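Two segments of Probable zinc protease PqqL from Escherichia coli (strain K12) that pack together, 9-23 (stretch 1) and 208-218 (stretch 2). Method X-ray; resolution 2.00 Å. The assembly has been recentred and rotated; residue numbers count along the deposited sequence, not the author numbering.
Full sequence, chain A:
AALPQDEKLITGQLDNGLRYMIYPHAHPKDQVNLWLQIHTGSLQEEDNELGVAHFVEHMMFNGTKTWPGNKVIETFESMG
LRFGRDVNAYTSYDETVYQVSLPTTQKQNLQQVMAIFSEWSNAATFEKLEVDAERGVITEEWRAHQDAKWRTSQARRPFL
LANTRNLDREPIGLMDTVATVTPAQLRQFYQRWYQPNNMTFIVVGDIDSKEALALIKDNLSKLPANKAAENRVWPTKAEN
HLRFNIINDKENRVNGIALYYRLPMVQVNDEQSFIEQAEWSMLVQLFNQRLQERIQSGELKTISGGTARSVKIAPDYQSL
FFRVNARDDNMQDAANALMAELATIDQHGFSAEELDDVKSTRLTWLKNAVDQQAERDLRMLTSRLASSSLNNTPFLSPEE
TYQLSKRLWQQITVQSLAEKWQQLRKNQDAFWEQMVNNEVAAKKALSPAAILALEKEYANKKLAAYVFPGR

Stretch 1 (9-23) LITGQLDNGLRYMIY
Stretch 2, residues 208-218: DSKEALALIKD

What backbone frame brings the two stretches together? Stretch 1 is a β-hairpin whose strands, 10-13 and 19-23, are paired antiparallel by Ile10 N to Ile22 O and Ile22 N to Ile10 O, both 2.8 Å, and by Tyr20 N to Gly12 O, 2.9 Å. A type I turn from Leu14 to Gly17 reverses the chain, closed by Gly17 N to Leu14 O at 2.9 Å; Gly17 sits at phi/psi 99/-7, where a CB would jam against the preceding carbonyl. Stretch 2 is a helix from Ser209 onward (phi/psi -63/-45 at Glu211), running roughly antiparallel to strand 19-23, at 154° between N-to-C directions, with the axes 9.5 Å apart at closest approach. The register pairs the CA atoms of Ile22 and Ala212 at 7.2 Å, Tyr20 and Ile216 at 7.9 Å, and Leu14 and Lys217 at 7.2 Å.

How do the side chains of strand 19-23 meet the helix? Alternation sends Tyr20 and Ile22 toward it and Arg19 and Met21 away. Ile22 (chi1 m, chi2 t) places CG2 3.8 Å from Ala212 CB, and its CD1 reaches Leu213 CD2 at 3.6 Å and Ile216 CD1 at 3.7 Å. Tyr20's chi1 p (50°), with chi2 85°, lays the ring beside Leu213, CE1 3.5 Å from Leu213 CD2, and brings OH over Gly12, where an ideal CB would clash with Tyr20 OH at 2.7 Å. Tyr20 CB lies 3.8 Å from Ile216 CD1; the ring is oblique to both residues.

Why does Ile216 matter so much? It points toward the hairpin, is buried, and has the largest area covered by the other stretch. Chi1 m and chi2 t (-64°, 161°) carry CD1 to Tyr20 and Ile22, while Ile216 CG2 meets Leu14 CD1 at 3.9 Å and Leu18 CD2 at 4.4 Å. Leu14's m,t places CD1 there and CD2 by Lys217; Leu18, chi1 t with chi2 at 128°, between wells, reaches Ile216 with CD2.

How do Leu213, Ile10 and Lys217 join the contact? Leu213 leaves the helix sideways, but m,t angles (-75°, 158°) bring its end nearer, with CD2 4.1 Å from Ile10 CG2. Ile10, also m,t, sets CD1 3.4 Å from Ser209 OG, a contact without a hydrogen bond; Ser209 has chi1 m. Lys217 gives its aliphatic base, CG standing 4.3 Å from Leu14 CD2, while its end leads away.

Where, then, are the polar bonds? None crosses the interface, which buries 426 Å², mostly through apolar side chains; they stabilise each partner internally. Asp208, chi1 p, caps the helix by accepting Glu211 N at OD2, 2.8 Å. Asn16, also p, accepts Leu18 N at OD1, 3.1 Å, and Gln13 NE2 donates to Gly17 O at 2.8 Å, bracing the turn.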

# COMPACT_ATOMS: atom_id res chain seq x y z
N LEU A 9 10.59 -14.80 -13.53
CA LEU A 9 10.49 -13.37 -13.82
C LEU A 9 11.56 -12.93 -14.83
O LEU A 9 12.74 -13.25 -14.68
CB LEU A 9 10.56 -12.52 -12.54
CG LEU A 9 10.46 -11.01 -12.70
CD1 LEU A 9 9.06 -10.59 -13.16
CD2 LEU A 9 10.82 -10.30 -11.40
N ILE A 10 11.13 -12.17 -15.84
CA ILE A 10 12.04 -11.65 -16.87
C ILE A 10 12.15 -10.14 -16.65
O ILE A 10 11.13 -9.46 -16.69
CB ILE A 10 11.50 -12.03 -18.27
CG1 ILE A 10 11.50 -13.55 -18.47
CG2 ILE A 10 12.28 -11.33 -19.38
CD1 ILE A 10 10.45 -14.04 -19.41
N THR A 11 13.35 -9.65 -16.35
CA THR A 11 13.59 -8.21 -16.12
C THR A 11 14.69 -7.72 -17.03
O THR A 11 15.57 -8.48 -17.42
CB THR A 11 13.94 -7.88 -14.65
OG1 THR A 11 15.09 -8.62 -14.24
CG2 THR A 11 12.79 -8.13 -13.70
N GLY A 12 14.65 -6.43 -17.33
CA GLY A 12 15.65 -5.82 -18.19
C GLY A 12 15.31 -4.40 -18.54
O GLY A 12 14.32 -3.85 -18.07
N GLN A 13 16.14 -3.82 -19.38
CA GLN A 13 16.00 -2.44 -19.81
C GLN A 13 16.22 -2.33 -21.31
O GLN A 13 17.08 -3.01 -21.87
CB GLN A 13 17.06 -1.60 -19.08
CG GLN A 13 16.59 -0.21 -18.68
CD GLN A 13 17.66 0.58 -17.94
OE1 GLN A 13 18.84 0.21 -17.93
NE2 GLN A 13 17.26 1.68 -17.31
N LEU A 14 15.45 -1.45 -21.96
CA LEU A 14 15.63 -1.15 -23.38
C LEU A 14 16.78 -0.13 -23.45
O LEU A 14 17.08 0.49 -22.42
CB LEU A 14 14.32 -0.57 -23.98
CG LEU A 14 13.10 -1.53 -24.04
CD1 LEU A 14 11.89 -0.83 -24.59
CD2 LEU A 14 13.38 -2.77 -24.88
N ASP A 15 17.44 0.07 -24.63
CA ASP A 15 18.55 1.04 -24.73
C ASP A 15 18.16 2.48 -24.37
O ASP A 15 19.00 3.25 -23.92
CB ASP A 15 19.24 1.01 -26.11
CG ASP A 15 19.99 -0.26 -26.43
OD1 ASP A 15 20.33 -1.00 -25.48
OD2 ASP A 15 20.25 -0.51 -27.63
N ASN A 16 16.87 2.82 -24.53
CA ASN A 16 16.37 4.15 -24.16
C ASN A 16 16.19 4.32 -22.62
O ASN A 16 15.84 5.40 -22.18
CB ASN A 16 15.09 4.50 -24.94
CG ASN A 16 13.90 3.63 -24.65
OD1 ASN A 16 13.85 2.90 -23.66
ND2 ASN A 16 12.90 3.71 -25.50
N GLY A 17 16.42 3.26 -21.85
CA GLY A 17 16.32 3.31 -20.39
C GLY A 17 15.04 2.79 -19.77
O GLY A 17 14.95 2.71 -18.54
N LEU A 18 14.02 2.46 -20.61
CA LEU A 18 12.75 1.93 -20.12
C LEU A 18 12.97 0.53 -19.55
O LEU A 18 13.60 -0.30 -20.21
CB LEU A 18 11.68 1.90 -21.24
CG LEU A 18 10.28 1.42 -20.82
CD1 LEU A 18 9.20 2.40 -21.23
CD2 LEU A 18 9.98 0.02 -21.37
N ARG A 19 12.46 0.27 -18.34
CA ARG A 19 12.61 -1.04 -17.70
C ARG A 19 11.38 -1.87 -18.00
O ARG A 19 10.31 -1.32 -18.26
CB ARG A 19 12.78 -0.89 -16.18
CG ARG A 19 14.18 -0.42 -15.71
CD ARG A 19 14.13 -0.01 -14.24
NE ARG A 19 13.66 1.37 -14.09
CZ ARG A 19 13.37 1.98 -12.94
NH1 ARG A 19 13.47 1.32 -11.79
NH2 ARG A 19 12.97 3.25 -12.93
N TYR A 20 11.51 -3.19 -17.98
CA TYR A 20 10.37 -4.08 -18.18
C TYR A 20 10.44 -5.26 -17.25
O TYR A 20 11.53 -5.64 -16.80
CB TYR A 20 10.22 -4.53 -19.65
CG TYR A 20 11.49 -5.08 -20.27
CD1 TYR A 20 11.85 -6.42 -20.11
CD2 TYR A 20 12.31 -4.27 -21.04
CE1 TYR A 20 13.03 -6.92 -20.65
CE2 TYR A 20 13.48 -4.77 -21.61
CZ TYR A 20 13.84 -6.10 -21.42
OH TYR A 20 14.98 -6.58 -22.01
N MET A 21 9.27 -5.82 -16.92
CA MET A 21 9.12 -6.98 -16.05
C MET A 21 8.05 -7.83 -16.66
O MET A 21 6.94 -7.35 -16.91
CB MET A 21 8.73 -6.58 -14.62
CG MET A 21 9.64 -5.58 -13.98
SD MET A 21 9.20 -5.35 -12.26
CE MET A 21 10.67 -5.98 -11.49
N ILE A 22 8.40 -9.07 -16.97
CA ILE A 22 7.48 -10.04 -17.59
C ILE A 22 7.36 -11.27 -16.70
O ILE A 22 8.36 -11.85 -16.28
CB ILE A 22 7.91 -10.43 -19.03
CG1 ILE A 22 8.01 -9.17 -19.95
CG2 ILE A 22 6.95 -11.50 -19.63
CD1 ILE A 22 8.93 -9.37 -21.11
N TYR A 23 6.11 -11.67 -16.42
CA TYR A 23 5.84 -12.82 -15.59
C TYR A 23 4.75 -13.67 -16.21
O TYR A 23 3.65 -13.15 -16.42
CB TYR A 23 5.49 -12.42 -14.14
CG TYR A 23 5.59 -13.58 -13.18
CD1 TYR A 23 6.81 -13.94 -12.61
CD2 TYR A 23 4.48 -14.36 -12.88
CE1 TYR A 23 6.92 -15.05 -11.77
CE2 TYR A 23 4.57 -15.47 -12.04
CZ TYR A 23 5.79 -15.81 -11.48
OH TYR A 23 5.89 -16.89 -10.64
N ASP A 208 4.04 -16.01 -24.10
CA ASP A 208 5.39 -16.56 -23.95
C ASP A 208 6.45 -15.46 -23.88
O ASP A 208 6.16 -14.31 -24.23
CB ASP A 208 5.71 -17.68 -24.98
CG ASP A 208 5.91 -17.33 -26.45
OD1 ASP A 208 5.69 -18.23 -27.29
OD2 ASP A 208 6.32 -16.19 -26.75
N SER A 209 7.65 -15.79 -23.39
CA SER A 209 8.77 -14.84 -23.23
C SER A 209 9.09 -14.07 -24.52
O SER A 209 9.19 -12.85 -24.48
CB SER A 209 10.03 -15.57 -22.75
OG SER A 209 9.75 -16.44 -21.67
N LYS A 210 9.24 -14.80 -25.64
CA LYS A 210 9.58 -14.23 -26.96
C LYS A 210 8.55 -13.23 -27.43
O LYS A 210 8.92 -12.12 -27.80
CB LYS A 210 9.82 -15.35 -27.99
CG LYS A 210 10.27 -14.87 -29.37
CD LYS A 210 10.35 -16.07 -30.32
CE LYS A 210 10.71 -15.70 -31.74
NZ LYS A 210 10.67 -16.89 -32.63
N GLU A 211 7.25 -13.61 -27.41
CA GLU A 211 6.16 -12.73 -27.82
C GLU A 211 6.05 -11.49 -26.93
O GLU A 211 5.88 -10.40 -27.47
CB GLU A 211 4.83 -13.49 -27.86
CG GLU A 211 3.71 -12.66 -28.49
CD GLU A 211 2.31 -13.23 -28.47
OE1 GLU A 211 2.14 -14.45 -28.27
OE2 GLU A 211 1.37 -12.44 -28.68
N ALA A 212 6.12 -11.65 -25.59
CA ALA A 212 6.05 -10.51 -24.66
C ALA A 212 7.24 -9.57 -24.85
O ALA A 212 7.04 -8.36 -24.92
CB ALA A 212 5.97 -11.00 -23.22
N LEU A 213 8.48 -10.11 -24.98
CA LEU A 213 9.67 -9.27 -25.20
C LEU A 213 9.58 -8.52 -26.54
O LEU A 213 9.99 -7.36 -26.61
CB LEU A 213 10.97 -10.10 -25.13
CG LEU A 213 11.39 -10.49 -23.70
CD1 LEU A 213 12.32 -11.69 -23.70
CD2 LEU A 213 12.01 -9.30 -22.96
N ALA A 214 9.01 -9.17 -27.57
CA ALA A 214 8.84 -8.55 -28.88
C ALA A 214 7.81 -7.42 -28.80
O ALA A 214 8.05 -6.38 -29.40
CB ALA A 214 8.43 -9.58 -29.92
N LEU A 215 6.68 -7.61 -28.05
CA LEU A 215 5.64 -6.57 -27.88
C LEU A 215 6.25 -5.29 -27.36
O LEU A 215 6.01 -4.23 -27.91
CB LEU A 215 4.55 -7.02 -26.88
CG LEU A 215 3.27 -7.70 -27.39
CD1 LEU A 215 2.31 -7.95 -26.24
CD2 LEU A 215 2.55 -6.86 -28.46
N ILE A 216 7.09 -5.41 -26.31
CA ILE A 216 7.77 -4.29 -25.65
C ILE A 216 8.79 -3.64 -26.57
O ILE A 216 8.73 -2.42 -26.77
CB ILE A 216 8.38 -4.74 -24.29
CG1 ILE A 216 7.27 -5.15 -23.30
CG2 ILE A 216 9.32 -3.67 -23.69
CD1 ILE A 216 7.73 -6.02 -22.13
N LYS A 217 9.73 -4.42 -27.12
CA LYS A 217 10.77 -3.88 -28.00
C LYS A 217 10.21 -3.25 -29.28
O LYS A 217 10.63 -2.16 -29.65
CB LYS A 217 11.86 -4.92 -28.30
CG LYS A 217 13.13 -4.30 -28.89
CD LYS A 217 14.27 -5.30 -29.07
CE LYS A 217 15.41 -4.70 -29.86
NZ LYS A 217 15.06 -4.55 -31.31
N ASP A 218 9.24 -3.91 -29.94
CA ASP A 218 8.64 -3.38 -31.17
C ASP A 218 7.90 -2.07 -30.98
O ASP A 218 7.78 -1.31 -31.94
CB ASP A 218 7.68 -4.40 -31.80
CG ASP A 218 8.32 -5.63 -32.40
OD1 ASP A 218 7.56 -6.54 -32.83
OD2 ASP A 218 9.57 -5.71 -32.43